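Local coordinates for uncharacterized protein, DUF633, LMOf2365_1472 (PDB 3GNL) that probably methylates N1 of adenine 22 in tRNA, as a class I, S-adenosylmethionine-dependent methyltransferase of the tRNA (adenine(22)-N(1))-methyltransferase family, at residues 97-101 / 102-106; 127-130 / 131-135; 148-152 / 153-157; 226-229 / 230-234. All coordinates share one frame; numbering follows the deposited sequence.

Contact 1. Residues 97-101 / 102-106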
loop_
_atom_site.group_PDB
_atom_site.type_symbol
_atom_site.label_atom_id
_atom_site.label_comp_id
_atom_site.label_asym_id
_atom_site.label_seq_id
_atom_site.Cartn_x
_atom_site.Cartn_y
_atom_site.Cartn_z
ATOM N N ALA A 97 -5.009 -1.215 -3.145
ATOM C CA ALA A 97 -3.789 -1.390 -3.952
ATOM C C ALA A 97 -3.833 -0.496 -5.189
ATOM O O ALA A 97 -4.901 -0.083 -5.611
ATOM C CB ALA A 97 -3.633 -2.862 -4.360
ATOM N N GLY A 98 -2.648 -0.182 -5.724
ATOM C CA GLY A 98 -2.533 0.466 -7.033
ATOM C C GLY A 98 -2.934 1.921 -7.043
ATOM O O GLY A 98 -3.427 2.412 -8.042
HETATM N N MSE A 99 -2.725 2.596 -5.911
HETATM C CA MSE A 99 -3.077 4.024 -5.795
HETATM C C MSE A 99 -1.945 4.687 -5.053
HETATM O O MSE A 99 -1.210 4.041 -4.313
HETATM C CB MSE A 99 -4.315 4.179 -4.907
HETATM C CG MSE A 99 -5.546 3.646 -5.505
HETATM SE SE MSE A 99 -6.993 4.087 -4.324
HETATM C CE MSE A 99 -8.031 2.435 -4.598
ATOM N N GLY A 100 -1.865 6.015 -5.144
ATOM C CA GLY A 100 -0.850 6.709 -4.360
ATOM C C GLY A 100 -1.135 6.666 -2.870
ATOM O O GLY A 100 -2.310 6.647 -2.458
ATOM N N GLY A 101 -0.064 6.709 -2.088
ATOM C CA GLY A 101 -0.147 6.713 -0.607
ATOM C C GLY A 101 -1.028 7.790 -0.037
ATOM O O GLY A 101 -1.713 7.529 0.941
ATOM N N THR A 102 -0.982 9.015 -0.588
ATOM C CA THR A 102 -1.808 10.117 -0.097
ATOM C C THR A 102 -3.299 9.799 -0.311
ATOM O O THR A 102 -4.109 10.010 0.592
ATOM C CB THR A 102 -1.406 11.470 -0.747
ATOM O OG1 THR A 102 0.003 11.639 -0.589
ATOM C CG2 THR A 102 -2.088 12.621 -0.066
ATOM N N LEU A 103 -3.632 9.264 -1.489
ATOM C CA LEU A 103 -5.020 8.917 -1.848
ATOM C C LEU A 103 -5.542 7.827 -0.921
ATOM O O LEU A 103 -6.690 7.897 -0.465
ATOM C CB LEU A 103 -5.166 8.435 -3.298
ATOM C CG LEU A 103 -6.613 8.087 -3.747
ATOM C CD1 LEU A 103 -7.709 9.130 -3.316
ATOM C CD2 LEU A 103 -6.696 7.837 -5.245
ATOM N N ILE A 104 -4.704 6.819 -0.681
ATOM C CA ILE A 104 -5.058 5.736 0.234
ATOM C C ILE A 104 -5.274 6.260 1.632
ATOM O O ILE A 104 -6.233 5.885 2.296
ATOM C CB ILE A 104 -3.998 4.570 0.265
ATOM C CG1 ILE A 104 -3.908 3.887 -1.103
ATOM C CG2 ILE A 104 -4.375 3.533 1.342
ATOM C CD1 ILE A 104 -2.870 2.772 -1.231
ATOM N N ARG A 105 -4.389 7.145 2.073
ATOM C CA ARG A 105 -4.513 7.737 3.389
ATOM C C ARG A 105 -5.859 8.456 3.479
ATOM O O ARG A 105 -6.575 8.298 4.489
ATOM C CB ARG A 105 -3.360 8.726 3.675
ATOM C CG ARG A 105 -3.396 9.209 5.149
ATOM C CD ARG A 105 -2.088 9.922 5.531
ATOM N NE ARG A 105 -2.103 10.289 6.944
ATOM C CZ ARG A 105 -1.053 10.747 7.634
ATOM N NH1 ARG A 105 0.124 10.953 7.044
ATOM N NH2 ARG A 105 -1.198 11.024 8.931
ATOM N N THR A 106 -6.174 9.253 2.452
ATOM C CA THR A 106 -7.441 10.040 2.385
ATOM C C THR A 106 -8.640 9.091 2.474
ATOM O O THR A 106 -9.574 9.339 3.252
ATOM C CB THR A 106 -7.483 10.921 1.129
ATOM O OG1 THR A 106 -6.395 11.854 1.213
ATOM C CG2 THR A 106 -8.806 11.712 1.010
#

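Contact 2. Residues 127-130 / 131-135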
loop_
_atom_site.group_PDB
_atom_site.type_symbol
_atom_site.label_atom_id
_atom_site.label_comp_id
_atom_site.label_asym_id
_atom_site.label_seq_id
_atom_site.Cartn_x
_atom_site.Cartn_y
_atom_site.Cartn_z
ATOM N N ILE A 127 3.217 5.237 -4.462
ATOM C CA ILE A 127 4.063 6.417 -4.153
ATOM C C ILE A 127 3.816 6.741 -2.700
ATOM O O ILE A 127 2.729 6.430 -2.167
ATOM C CB ILE A 127 3.698 7.656 -5.098
ATOM C CG1 ILE A 127 4.668 8.850 -4.952
ATOM C CG2 ILE A 127 2.281 8.137 -4.909
ATOM C CD1 ILE A 127 4.365 10.009 -6.011
ATOM N N ALA A 128 4.791 7.381 -2.061
ATOM C CA ALA A 128 4.613 7.916 -0.707
ATOM C C ALA A 128 4.052 6.878 0.311
ATOM O O ALA A 128 3.093 7.193 1.058
ATOM C CB ALA A 128 3.737 9.162 -0.760
ATOM N N ALA A 129 4.674 5.711 0.320
ATOM C CA ALA A 129 4.319 4.658 1.285
ATOM C C ALA A 129 4.421 5.219 2.715
ATOM O O ALA A 129 3.607 4.889 3.589
ATOM C CB ALA A 129 5.230 3.446 1.119
ATOM N N TRP A 130 5.410 6.074 2.973
ATOM C CA TRP A 130 5.604 6.625 4.301
ATOM C C TRP A 130 4.332 7.287 4.848
ATOM O O TRP A 130 4.143 7.304 6.079
ATOM C CB TRP A 130 6.788 7.633 4.312
ATOM C CG TRP A 130 6.498 8.905 3.542
ATOM C CD1 TRP A 130 6.794 9.143 2.228
ATOM C CD2 TRP A 130 5.854 10.099 4.028
ATOM N NE1 TRP A 130 6.394 10.405 1.864
ATOM C CE2 TRP A 130 5.807 11.018 2.941
ATOM C CE3 TRP A 130 5.327 10.486 5.276
ATOM C CZ2 TRP A 130 5.257 12.302 3.064
ATOM C CZ3 TRP A 130 4.776 11.750 5.396
ATOM C CH2 TRP A 130 4.749 12.646 4.289
ATOM N N GLN A 131 3.469 7.827 3.990
ATOM C CA GLN A 131 2.228 8.480 4.412
ATOM C C GLN A 131 1.355 7.480 5.164
ATOM O O GLN A 131 0.689 7.839 6.135
ATOM C CB GLN A 131 1.421 8.981 3.232
ATOM C CG GLN A 131 1.998 10.167 2.507
ATOM C CD GLN A 131 1.477 11.447 3.080
ATOM O OE1 GLN A 131 0.833 11.448 4.135
ATOM N NE2 GLN A 131 1.763 12.562 2.403
ATOM N N LEU A 132 1.358 6.242 4.713
ATOM C CA LEU A 132 0.539 5.222 5.359
ATOM C C LEU A 132 1.181 4.709 6.646
ATOM O O LEU A 132 0.493 4.287 7.593
ATOM C CB LEU A 132 0.276 4.090 4.364
ATOM C CG LEU A 132 -0.570 4.528 3.175
ATOM C CD1 LEU A 132 -0.658 3.399 2.199
ATOM C CD2 LEU A 132 -1.978 5.007 3.603
ATOM N N ARG A 133 2.510 4.747 6.743
ATOM C CA ARG A 133 3.165 4.376 7.989
ATOM C C ARG A 133 2.935 5.447 9.032
ATOM O O ARG A 133 2.761 5.105 10.206
ATOM C CB ARG A 133 4.665 4.015 7.763
ATOM C CG ARG A 133 4.795 2.961 6.674
ATOM C CD ARG A 133 6.121 2.269 6.761
ATOM N NE ARG A 133 6.367 1.413 5.617
ATOM C CZ ARG A 133 6.938 1.799 4.480
ATOM N NH1 ARG A 133 7.404 3.051 4.329
ATOM N NH2 ARG A 133 7.081 0.923 3.485
ATOM N N GLU A 134 2.848 6.722 8.611
ATOM C CA GLU A 134 2.476 7.801 9.526
ATOM C C GLU A 134 1.057 7.610 9.981
ATOM O O GLU A 134 0.801 7.741 11.185
ATOM C CB GLU A 134 2.655 9.188 8.901
ATOM C CG GLU A 134 2.547 10.264 9.945
ATOM C CD GLU A 134 3.104 11.560 9.471
ATOM O OE1 GLU A 134 2.738 12.006 8.353
ATOM O OE2 GLU A 134 3.934 12.115 10.229
ATOM N N TRP A 135 0.156 7.298 9.046
ATOM C CA TRP A 135 -1.229 7.033 9.402
ATOM C C TRP A 135 -1.279 5.915 10.432
ATOM O O TRP A 135 -2.063 5.983 11.388
ATOM C CB TRP A 135 -2.003 6.663 8.135
ATOM C CG TRP A 135 -3.479 6.346 8.430
ATOM C CD1 TRP A 135 -4.512 7.216 8.436
ATOM C CD2 TRP A 135 -4.003 5.063 8.755
ATOM N NE1 TRP A 135 -5.677 6.549 8.768
ATOM C CE2 TRP A 135 -5.386 5.234 9.004
ATOM C CE3 TRP A 135 -3.429 3.797 8.917
ATOM C CZ2 TRP A 135 -6.229 4.148 9.364
ATOM C CZ3 TRP A 135 -4.260 2.721 9.269
ATOM C CH2 TRP A 135 -5.650 2.921 9.482
#

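Contact 3. Residues 148-152 / 153-157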
loop_
_atom_site.group_PDB
_atom_site.type_symbol
_atom_site.label_atom_id
_atom_site.label_comp_id
_atom_site.label_asym_id
_atom_site.label_seq_id
_atom_site.Cartn_x
_atom_site.Cartn_y
_atom_site.Cartn_z
ATOM N N ILE A 148 8.485 -6.175 -0.382
ATOM C CA ILE A 148 8.973 -5.291 -1.453
ATOM C C ILE A 148 9.292 -6.187 -2.618
ATOM O O ILE A 148 9.907 -7.245 -2.440
ATOM C CB ILE A 148 10.154 -4.334 -0.996
ATOM C CG1 ILE A 148 10.381 -3.222 -2.012
ATOM C CG2 ILE A 148 11.394 -5.084 -0.563
ATOM C CD1 ILE A 148 11.281 -2.084 -1.519
ATOM N N LEU A 149 8.828 -5.801 -3.809
ATOM C CA LEU A 149 9.082 -6.639 -4.969
ATOM C C LEU A 149 9.311 -5.760 -6.178
ATOM O O LEU A 149 9.002 -4.548 -6.165
ATOM C CB LEU A 149 7.935 -7.635 -5.185
ATOM C CG LEU A 149 6.524 -7.090 -5.418
ATOM C CD1 LEU A 149 6.127 -6.935 -6.902
ATOM C CD2 LEU A 149 5.521 -8.004 -4.722
ATOM N N ARG A 150 9.871 -6.353 -7.221
ATOM C CA ARG A 150 10.049 -5.630 -8.478
ATOM C C ARG A 150 9.273 -6.387 -9.564
ATOM O O ARG A 150 9.391 -7.598 -9.689
ATOM C CB ARG A 150 11.550 -5.491 -8.797
ATOM C CG ARG A 150 11.856 -4.641 -10.057
ATOM C CD ARG A 150 13.305 -4.165 -10.235
ATOM N NE ARG A 150 14.302 -4.895 -9.450
ATOM C CZ ARG A 150 15.050 -4.336 -8.496
ATOM N NH1 ARG A 150 15.928 -5.054 -7.828
ATOM N NH2 ARG A 150 14.928 -3.045 -8.221
ATOM N N GLU A 151 8.432 -5.685 -10.303
ATOM C CA GLU A 151 7.724 -6.285 -11.430
ATOM C C GLU A 151 7.696 -5.259 -12.563
ATOM O O GLU A 151 7.377 -4.088 -12.341
ATOM C CB GLU A 151 6.288 -6.696 -11.029
ATOM C CG GLU A 151 5.493 -7.374 -12.151
ATOM C CD GLU A 151 4.222 -8.052 -11.678
ATOM O OE1 GLU A 151 3.495 -7.513 -10.789
ATOM O OE2 GLU A 151 3.912 -9.123 -12.248
ATOM N N ASP A 152 8.023 -5.707 -13.776
ATOM C CA ASP A 152 8.138 -4.810 -14.966
ATOM C C ASP A 152 9.040 -3.581 -14.694
ATOM O O ASP A 152 8.682 -2.435 -15.014
ATOM C CB ASP A 152 6.746 -4.362 -15.466
ATOM C CG ASP A 152 5.877 -5.522 -15.936
ATOM O OD1 ASP A 152 6.409 -6.568 -16.347
ATOM O OD2 ASP A 152 4.640 -5.391 -15.891
ATOM N N ASN A 153 10.199 -3.826 -14.086
ATOM C CA ASN A 153 11.137 -2.769 -13.667
ATOM C C ASN A 153 10.537 -1.636 -12.810
ATOM O O ASN A 153 10.965 -0.483 -12.884
ATOM C CB ASN A 153 11.902 -2.197 -14.879
ATOM C CG ASN A 153 13.208 -1.521 -14.484
ATOM O OD1 ASN A 153 13.882 -1.918 -13.518
ATOM N ND2 ASN A 153 13.574 -0.484 -15.229
ATOM N N LYS A 154 9.524 -1.955 -12.001
ATOM C CA LYS A 154 9.008 -0.988 -11.033
ATOM C C LYS A 154 9.074 -1.658 -9.672
ATOM O O LYS A 154 8.820 -2.859 -9.575
ATOM C CB LYS A 154 7.566 -0.587 -11.363
ATOM C CG LYS A 154 7.459 0.615 -12.296
ATOM C CD LYS A 154 6.048 0.730 -12.882
ATOM C CE LYS A 154 5.778 -0.392 -13.903
ATOM N NZ LYS A 154 4.333 -0.499 -14.271
ATOM N N VAL A 155 9.430 -0.899 -8.640
ATOM C CA VAL A 155 9.478 -1.477 -7.271
ATOM C C VAL A 155 8.165 -1.164 -6.538
ATOM O O VAL A 155 7.747 -0.017 -6.504
ATOM C CB VAL A 155 10.720 -0.992 -6.469
ATOM C CG1 VAL A 155 10.753 -1.605 -5.056
ATOM C CG2 VAL A 155 11.962 -1.438 -7.167
ATOM N N TYR A 156 7.546 -2.177 -5.911
ATOM C CA TYR A 156 6.293 -1.996 -5.203
ATOM C C TYR A 156 6.463 -2.453 -3.769
ATOM O O TYR A 156 7.020 -3.520 -3.496
ATOM C CB TYR A 156 5.196 -2.879 -5.807
ATOM C CG TYR A 156 4.876 -2.557 -7.229
ATOM C CD1 TYR A 156 4.089 -1.452 -7.529
ATOM C CD2 TYR A 156 5.388 -3.338 -8.264
ATOM C CE1 TYR A 156 3.805 -1.101 -8.868
ATOM C CE2 TYR A 156 5.112 -3.008 -9.629
ATOM C CZ TYR A 156 4.313 -1.895 -9.893
ATOM O OH TYR A 156 4.014 -1.531 -11.216
ATOM N N GLU A 157 5.889 -1.691 -2.862
ATOM C CA GLU A 157 5.843 -2.042 -1.437
ATOM C C GLU A 157 4.420 -2.406 -1.043
ATOM O O GLU A 157 3.448 -1.799 -1.537
ATOM C CB GLU A 157 6.313 -0.864 -0.578
ATOM C CG GLU A 157 7.813 -0.499 -0.715
ATOM C CD GLU A 157 8.049 0.956 -0.368
ATOM O OE1 GLU A 157 7.511 1.873 -1.069
ATOM O OE2 GLU A 157 8.771 1.188 0.592
#

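Contact 4. Residues 226-229 / 230-234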
loop_
_atom_site.group_PDB
_atom_site.type_symbol
_atom_site.label_atom_id
_atom_site.label_comp_id
_atom_site.label_asym_id
_atom_site.label_seq_id
_atom_site.Cartn_x
_atom_site.Cartn_y
_atom_site.Cartn_z
ATOM N N HIS A 226 19.244 15.028 4.492
ATOM C CA HIS A 226 18.528 14.271 5.540
ATOM C C HIS A 226 18.121 12.900 5.003
ATOM O O HIS A 226 18.321 11.866 5.668
ATOM C CB HIS A 226 17.274 15.035 6.002
ATOM C CG HIS A 226 16.450 14.323 7.044
ATOM N ND1 HIS A 226 16.975 13.862 8.237
ATOM C CD2 HIS A 226 15.118 14.057 7.095
ATOM C CE1 HIS A 226 16.010 13.312 8.963
ATOM N NE2 HIS A 226 14.874 13.422 8.295
ATOM N N LYS A 227 17.572 12.894 3.791
ATOM C CA LYS A 227 17.186 11.635 3.191
ATOM C C LYS A 227 18.369 10.714 2.917
ATOM O O LYS A 227 18.312 9.512 3.181
ATOM C CB LYS A 227 16.384 11.841 1.908
ATOM C CG LYS A 227 15.032 12.571 2.063
ATOM C CD LYS A 227 14.375 12.551 0.684
ATOM C CE LYS A 227 13.542 13.751 0.421
ATOM N NZ LYS A 227 12.114 13.425 0.451
ATOM N N ILE A 228 19.465 11.269 2.409
ATOM C CA ILE A 228 20.660 10.459 2.178
ATOM C C ILE A 228 21.187 9.870 3.516
ATOM O O ILE A 228 21.572 8.714 3.576
ATOM C CB ILE A 228 21.797 11.319 1.465
ATOM C CG1 ILE A 228 21.387 11.724 0.050
ATOM C CG2 ILE A 228 23.137 10.630 1.490
ATOM C CD1 ILE A 228 22.175 12.971 -0.399
ATOM N N ALA A 229 21.211 10.702 4.561
ATOM C CA ALA A 229 21.666 10.249 5.880
ATOM C C ALA A 229 20.778 9.111 6.414
ATOM O O ALA A 229 21.297 8.119 6.947
ATOM C CB ALA A 229 21.725 11.425 6.850
ATOM N N LEU A 230 19.479 9.211 6.164
ATOM C CA LEU A 230 18.593 8.098 6.571
ATOM C C LEU A 230 18.936 6.792 5.852
ATOM O O LEU A 230 18.917 5.706 6.437
ATOM C CB LEU A 230 17.123 8.452 6.346
ATOM C CG LEU A 230 16.515 9.530 7.231
ATOM C CD1 LEU A 230 15.190 10.015 6.659
ATOM C CD2 LEU A 230 16.345 8.978 8.665
ATOM N N VAL A 231 19.181 6.856 4.546
ATOM C CA VAL A 231 19.541 5.673 3.828
ATOM C C VAL A 231 20.871 5.118 4.313
ATOM O O VAL A 231 21.014 3.912 4.509
ATOM C CB VAL A 231 19.605 5.939 2.279
ATOM C CG1 VAL A 231 20.233 4.772 1.547
ATOM C CG2 VAL A 231 18.181 6.237 1.717
ATOM N N GLU A 232 21.851 5.995 4.569
ATOM C CA GLU A 232 23.171 5.537 5.019
ATOM C C GLU A 232 23.053 4.843 6.365
ATOM O O GLU A 232 23.729 3.853 6.601
ATOM C CB GLU A 232 24.131 6.712 5.111
ATOM C CG GLU A 232 24.495 7.255 3.731
ATOM C CD GLU A 232 25.433 8.453 3.748
ATOM O OE1 GLU A 232 25.474 9.203 4.747
ATOM O OE2 GLU A 232 26.110 8.667 2.723
ATOM N N ASP A 233 22.177 5.369 7.210
ATOM C CA ASP A 233 21.930 4.785 8.525
ATOM C C ASP A 233 21.279 3.402 8.429
ATOM O O ASP A 233 21.630 2.499 9.197
ATOM C CB ASP A 233 21.038 5.703 9.356
ATOM C CG ASP A 233 20.788 5.148 10.744
ATOM O OD1 ASP A 233 21.778 4.950 11.484
ATOM O OD2 ASP A 233 19.619 4.861 11.074
ATOM N N VAL A 234 20.348 3.220 7.497
ATOM C CA VAL A 234 19.717 1.899 7.415
ATOM C C VAL A 234 20.539 0.854 6.670
ATOM O O VAL A 234 20.458 -0.335 7.009
ATOM C CB VAL A 234 18.233 1.899 6.978
ATOM C CG1 VAL A 234 17.441 2.808 7.918
ATOM C CG2 VAL A 234 18.042 2.216 5.477
#

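Contact 1. Residues 97-101 / 102-106
Gly-100 and Gly-101 pass their carbonyls to the first turn of the helix: Ile-104 N donates to Gly-100 O at 3.0 Å and Arg-105 N to Gly-101 O at 2.9 Å. The first of these bonds is the straighter, with 165° at the hydrogen, and its donor lies nearly along the C=O axis, whereas the second is tilted from the carbonyl plane. Gly-100, at the N-cap position, is the single residue between strand 93-99 and helix 101-110. At Gly-98 the chain turns a corner with a positive phi of 73°, a backbone value that favours glycine.

Two side-chain contacts close over this junction, both made by Met-99, a selenomethionine. Its CB meets Ile-104 CG1 at 3.8 Å. Further out the chain of Met-99 bends at its third torsion (-144°), and its SE comes 3.9 Å from Leu-103 CD2, the two side chains crossing at a slant. Ile-104 reaches back along the same side of the turn: its CD1 lies 3.7 Å from Met-99 O, and its CG1 is 3.5 Å from Gly-100 O. The isoleucine thus borders the carbonyl to which its own N-H donates, and apolar atoms line this part of the first turn.

The junction links strand 93-99 to helix 101-110 within a beta-alpha-beta unit that continues to strand 120-125. Backbone bonds tie Gly-98 to Gln-124 and Met-99 to Asn-126, while Ile-104 packs on Pro-125 of the neighbouring strand and on Leu-132 of helix 129-139.

Contact 2. Residues 127-130 / 131-135
Trp-130 and Gln-131, adjacent in sequence, stack their flat groups: the side chains run side by side in the same direction, with ring and amide planes 21° apart. The aliphatic part joins in, since Gln-131 CG stands 3.9 Å from the centroid of the six-membered ring and only 10° off its normal, a CH-pi contact over the face. Beyond it, Gln-131 NE2 lies 3.5 Å from Trp-130 CH2. At the ring edge, near its plane, Glu-134 OE1 approaches Trp-130 CZ3 at 3.6 Å.

Torsions explain the overlap. Trp-130 holds CG between its backbone N and carbonyl carbon (chi1 69°), which lays the indole back over Gln-131, and the glutamine folds at its second torsion to bring the amide alongside. Gln-131 CG also touches Ala-128 CB, at 3.8 Å.

Under these groups the helix begins. Gln-131 N donates to Ala-128 O at 3.0 Å from above the carbonyl plane, and Ala-129 O receives Leu-132 N together with a weak, longer bond from Arg-133 N. By Glu-134 N to Trp-130 O, at 2.9 Å, the alpha-helical pattern is regular. The guanidinium of Arg-133 lies against Ala-129 CB, 3.9 Å from NH1, and its NE forms a salt bridge with Glu-146.

Arg-105 of helix 101-110 joins the polar ends: its NH1 bonds Gln-131 OE1 and forms a salt bridge with Glu-134 OE1. One guanidinium nitrogen therefore serves both oxygens, which would hold the amide oxygen turned toward Arg-105 and so restrict its rotation, and would favour a charged carboxylate at Glu-134.

Contact 3. Residues 148-152 / 153-157
Ile-148 and Val-155 pack within a beta hairpin with a two-residue loop, joining strands 141-151 and 154-163, whose short ends here run at 150° to each other. Four backbone bonds zip it up. Leu-149 and Tyr-156 exchange a reciprocal pair, with Tyr-156 N to Leu-149 O at 2.8 Å. Glu-151 and Lys-154 exchange the other, in which Lys-154 N sits above the plane of the Glu-151 carbonyl.

The compact part lies away from the turn. Ile-148 CG1 meets Val-155 CG1 at 3.5 Å, tighter than usual carbon contact, and Ile-148 CD1 rests 3.9 Å from Glu-157 CG on the same face. Helix 187-208 covers this face, with Ile-188 and Lys-192 on Val-155. On the other face Leu-149, its CG between backbone N and carbonyl carbon (chi1 60°), brings CD1 to 3.9 Å from Tyr-156 CD2.

Toward the tip the contact thins out. Asp-152 and Asn-153 both have left-handed helical backbone angles, close to those of a type III' turn, a near relative of type I', and their side chains are exposed. Asp-152 OD2 and Lys-154 NZ stay 5.2 Å apart, so the opposite charges do not meet; Lys-154 NZ makes a weak hydrogen bond to Tyr-156 OH. Glu-151 turns to the backbone N of Lys-10 and of Arg-11. At the border between the two regions, Glu-151 O lies near the plane of the Tyr-156 ring, at its edge, 3.7 Å from CE2.

Contact 4. Residues 226-229 / 230-234
His-226 sends CG away from its own backbone N (chi1 178°), and Leu-230, one turn later, swings CG beside its N (chi1 -69°); together these settings put the leucine methyl over the imidazole. Leu-230 CD1 lies 4.0 Å from the ring centroid and 21° off the normal, a CH-pi contact displaced toward the rim, with NE2 of His-226 the nearest ring atom at 3.8 Å. Leu-230 CG also lies 3.3 Å from His-226 O, so the side chain hugs the carbonyl that receives its own N-H.

A second i to i+4 pair, two residues on, lies on a nearly opposite side of the helix. Ile-228 CG2 approaches Glu-232 OE2 at 3.8 Å, the two side chains running side by side, and Glu-232 CG lies over Ile-228 O at 3.3 Å.

The backbone evidence is uniform. Leu-230 N to His-226 O and Asp-233 N to Ala-229 O both measure 2.9 Å, and the two intervening bonds follow the same spacing, with donors tilted slightly from their carbonyl planes. Asp-233 forms a salt bridge with Lys-236 and a hydrogen bond with Gln-173 of helix 172-177.

Val-231 packs on Trp-200 and Ile-228 on Ile-204, so residue numbers rise on one helix as they fall on the other. This is an antiparallel pairing of helices 215-235 and 187-208, consistent with the C-terminal coiled-coil-like hairpin of this tRNA methyltransferase family.

Overall arrangement
The contacts follow one another along the chain as 1, 2, 3 and 4. Contacts 1 and 2, with centres 9 Å apart, touch directly, helix 101-110 against helix 129-139, and Gly-101 N reaches Ile-127 O. Contact 3, 17 Å from each of them between centres, closes the final hairpin of the seven-stranded sheet, whose order 3-2-1-4-5-7-6 marks the class I methyltransferase fold; Glu-157 and Arg-133 join it to contact 2 through a long, weak ion pair. Contact 4, 25 Å from contact 1 between centres, belongs to the C-terminal helices. The first three lie in the Rossmann-like domain, the fourth in its helical appendage.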